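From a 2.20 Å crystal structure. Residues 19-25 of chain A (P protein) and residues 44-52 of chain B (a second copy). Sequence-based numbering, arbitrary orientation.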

# COMPACT_ATOMS: atom_id res chain seq x y z
N ARG A 19 -5.07 9.32 -19.96
CA ARG A 19 -5.50 8.46 -18.86
C ARG A 19 -4.31 7.77 -18.19
O ARG A 19 -4.24 7.72 -16.96
CB ARG A 19 -6.49 7.40 -19.34
CG ARG A 19 -7.89 7.93 -19.55
CD ARG A 19 -8.91 6.80 -19.54
NE ARG A 19 -10.25 7.30 -19.80
CZ ARG A 19 -10.97 8.01 -18.94
NH1 ARG A 19 -10.47 8.31 -17.75
NH2 ARG A 19 -12.18 8.43 -19.26
N LEU A 20 -3.40 7.23 -19.00
CA LEU A 20 -2.23 6.54 -18.49
C LEU A 20 -1.37 7.46 -17.63
O LEU A 20 -0.84 7.04 -16.61
CB LEU A 20 -1.39 5.95 -19.61
CG LEU A 20 -1.67 4.47 -19.92
CD1 LEU A 20 -1.32 3.63 -18.71
CD2 LEU A 20 -3.10 4.25 -20.31
N GLN A 21 -1.23 8.72 -18.04
CA GLN A 21 -0.42 9.65 -17.27
C GLN A 21 -1.08 9.97 -15.93
O GLN A 21 -0.40 10.15 -14.91
CB GLN A 21 -0.12 10.92 -18.06
CG GLN A 21 1.11 11.68 -17.58
CD GLN A 21 2.37 10.81 -17.53
OE1 GLN A 21 3.30 11.10 -16.77
NE2 GLN A 21 2.40 9.76 -18.34
N HIS A 22 -2.41 10.03 -15.92
CA HIS A 22 -3.15 10.28 -14.70
C HIS A 22 -3.06 9.08 -13.75
O HIS A 22 -2.83 9.25 -12.56
CB HIS A 22 -4.61 10.61 -15.01
CG HIS A 22 -4.77 11.82 -15.88
ND1 HIS A 22 -5.80 11.97 -16.78
CD2 HIS A 22 -4.00 12.93 -16.00
CE1 HIS A 22 -5.67 13.13 -17.41
NE2 HIS A 22 -4.59 13.73 -16.95
N LEU A 23 -3.21 7.89 -14.31
CA LEU A 23 -3.01 6.65 -13.58
C LEU A 23 -1.62 6.58 -12.96
O LEU A 23 -1.47 6.17 -11.81
CB LEU A 23 -3.25 5.44 -14.47
CG LEU A 23 -4.66 4.85 -14.44
CD1 LEU A 23 -4.89 3.90 -15.61
CD2 LEU A 23 -4.89 4.14 -13.12
N GLU A 24 -0.61 6.99 -13.72
CA GLU A 24 0.75 6.97 -13.18
C GLU A 24 0.94 7.93 -12.01
O GLU A 24 1.64 7.62 -11.04
CB GLU A 24 1.78 7.25 -14.27
CG GLU A 24 2.33 5.97 -14.89
CD GLU A 24 3.71 6.15 -15.49
OE1 GLU A 24 4.35 5.12 -15.80
OE2 GLU A 24 4.16 7.31 -15.64
N GLN A 25 0.32 9.10 -12.09
CA GLN A 25 0.41 10.07 -11.01
C GLN A 25 -0.28 9.51 -9.75
O GLN A 25 0.23 9.66 -8.65
CB GLN A 25 -0.19 11.40 -11.42
CG GLN A 25 0.53 12.07 -12.59
CD GLN A 25 1.79 12.83 -12.18
OE1 GLN A 25 1.83 13.46 -11.13
NE2 GLN A 25 2.81 12.78 -13.04
N LEU B 44 1.97 -0.33 -16.09
CA LEU B 44 1.64 0.97 -16.68
C LEU B 44 2.70 1.40 -17.69
O LEU B 44 2.37 1.84 -18.80
CB LEU B 44 1.48 2.06 -15.63
CG LEU B 44 0.24 2.01 -14.74
CD1 LEU B 44 0.33 3.03 -13.61
CD2 LEU B 44 -0.99 2.26 -15.57
N SER B 45 3.96 1.27 -17.30
CA SER B 45 5.09 1.56 -18.18
C SER B 45 4.98 0.75 -19.48
O SER B 45 5.27 1.27 -20.56
CB SER B 45 6.40 1.25 -17.45
OG SER B 45 7.52 1.33 -18.33
N THR B 46 4.58 -0.51 -19.37
CA THR B 46 4.50 -1.37 -20.53
C THR B 46 3.36 -0.91 -21.42
O THR B 46 3.50 -0.85 -22.64
CB THR B 46 4.29 -2.83 -20.14
OG1 THR B 46 5.32 -3.24 -19.24
CG2 THR B 46 4.29 -3.74 -21.38
N VAL B 47 2.22 -0.60 -20.81
CA VAL B 47 1.08 -0.17 -21.60
C VAL B 47 1.43 1.08 -22.41
O VAL B 47 1.04 1.20 -23.56
CB VAL B 47 -0.17 0.10 -20.76
CG1 VAL B 47 -1.26 0.70 -21.65
CG2 VAL B 47 -0.67 -1.21 -20.14
N LYS B 48 2.16 2.01 -21.80
CA LYS B 48 2.55 3.23 -22.50
C LYS B 48 3.42 2.91 -23.71
O LYS B 48 3.30 3.55 -24.75
CB LYS B 48 3.32 4.17 -21.56
CG LYS B 48 2.42 5.03 -20.68
CD LYS B 48 3.22 5.68 -19.53
CE LYS B 48 4.31 6.63 -20.05
NZ LYS B 48 4.97 7.42 -18.96
N THR B 49 4.29 1.91 -23.58
CA THR B 49 5.19 1.58 -24.68
C THR B 49 4.39 0.99 -25.83
O THR B 49 4.61 1.32 -26.99
CB THR B 49 6.29 0.62 -24.23
OG1 THR B 49 7.24 1.34 -23.45
CG2 THR B 49 7.01 0.04 -25.43
N THR B 50 3.43 0.14 -25.49
CA THR B 50 2.55 -0.44 -26.49
C THR B 50 1.72 0.63 -27.20
O THR B 50 1.58 0.58 -28.43
CB THR B 50 1.62 -1.49 -25.84
OG1 THR B 50 2.42 -2.48 -25.17
CG2 THR B 50 0.75 -2.17 -26.91
N LEU B 51 1.18 1.60 -26.46
CA LEU B 51 0.39 2.67 -27.10
C LEU B 51 1.23 3.47 -28.07
O LEU B 51 0.77 3.85 -29.14
CB LEU B 51 -0.20 3.64 -26.07
CG LEU B 51 -1.45 3.22 -25.31
CD1 LEU B 51 -1.74 4.25 -24.22
CD2 LEU B 51 -2.64 3.07 -26.26
N ALA B 52 2.48 3.73 -27.67
CA ALA B 52 3.39 4.51 -28.50
C ALA B 52 3.70 3.78 -29.80
O ALA B 52 3.86 4.40 -30.84
CB ALA B 52 4.66 4.83 -27.74

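The two stretches are helical throughout and run nearly antiparallel, with 165° between their N-to-C directions and a closest axial approach of 10.4 Å; together they bury 395 Å². At the start of the chain A segment, A:Arg19 lies out of reach of the chain B stretch, and its guanidinium group is hydrogen-bonded elsewhere in the structure.

A:Leu20 makes the most extensive contact. Its CA-to-CB bond points toward the chain B stretch, and its side chain enters a hole formed by B:Leu44, B:Val47, B:Lys48 and B:Leu51, residues spaced three and four apart so that they line one face of their helix. CD1 of A:Leu20 lies 3.4 Å from CD2 of B:Leu44, a tight apolar contact, and CD2 of A:Leu20 lies 4.1 Å from CD1 of B:Leu51; between these contacts, CD1 and CD2 of A:Leu20 each lie 4.2 Å from CG1 of B:Val47. The aliphatic part of B:Lys48 completes the enclosure, its CG 4.1 Å from CB of A:Leu20.

The CA-to-CB bond of A:Gln21 points away, yet its side chain bends back to place NE2 3.5 Å from NZ of B:Lys48. Both atoms are nitrogens that carry hydrogens, and the approach is one of proximity alone. A:His22 takes no part. A:Leu23 contributes more modestly than A:Leu20, with its CB 4.1 Å from CD2 of B:Leu44.

One turn beyond A:Leu20, A:Glu24 combines apolar and charged contacts. Its CG packs 3.8 Å from CD1 of B:Leu44, while its carboxylate extends to B:Lys48, where OE2 and NZ form a salt bridge at 3.4 Å. The hydrogen bond from NZ to OE2 within this pair is weak, as the long separation suggests. A:Gln25 again lies out of reach, leaving A:Leu20 and A:Glu24 as the principal chain A contributors.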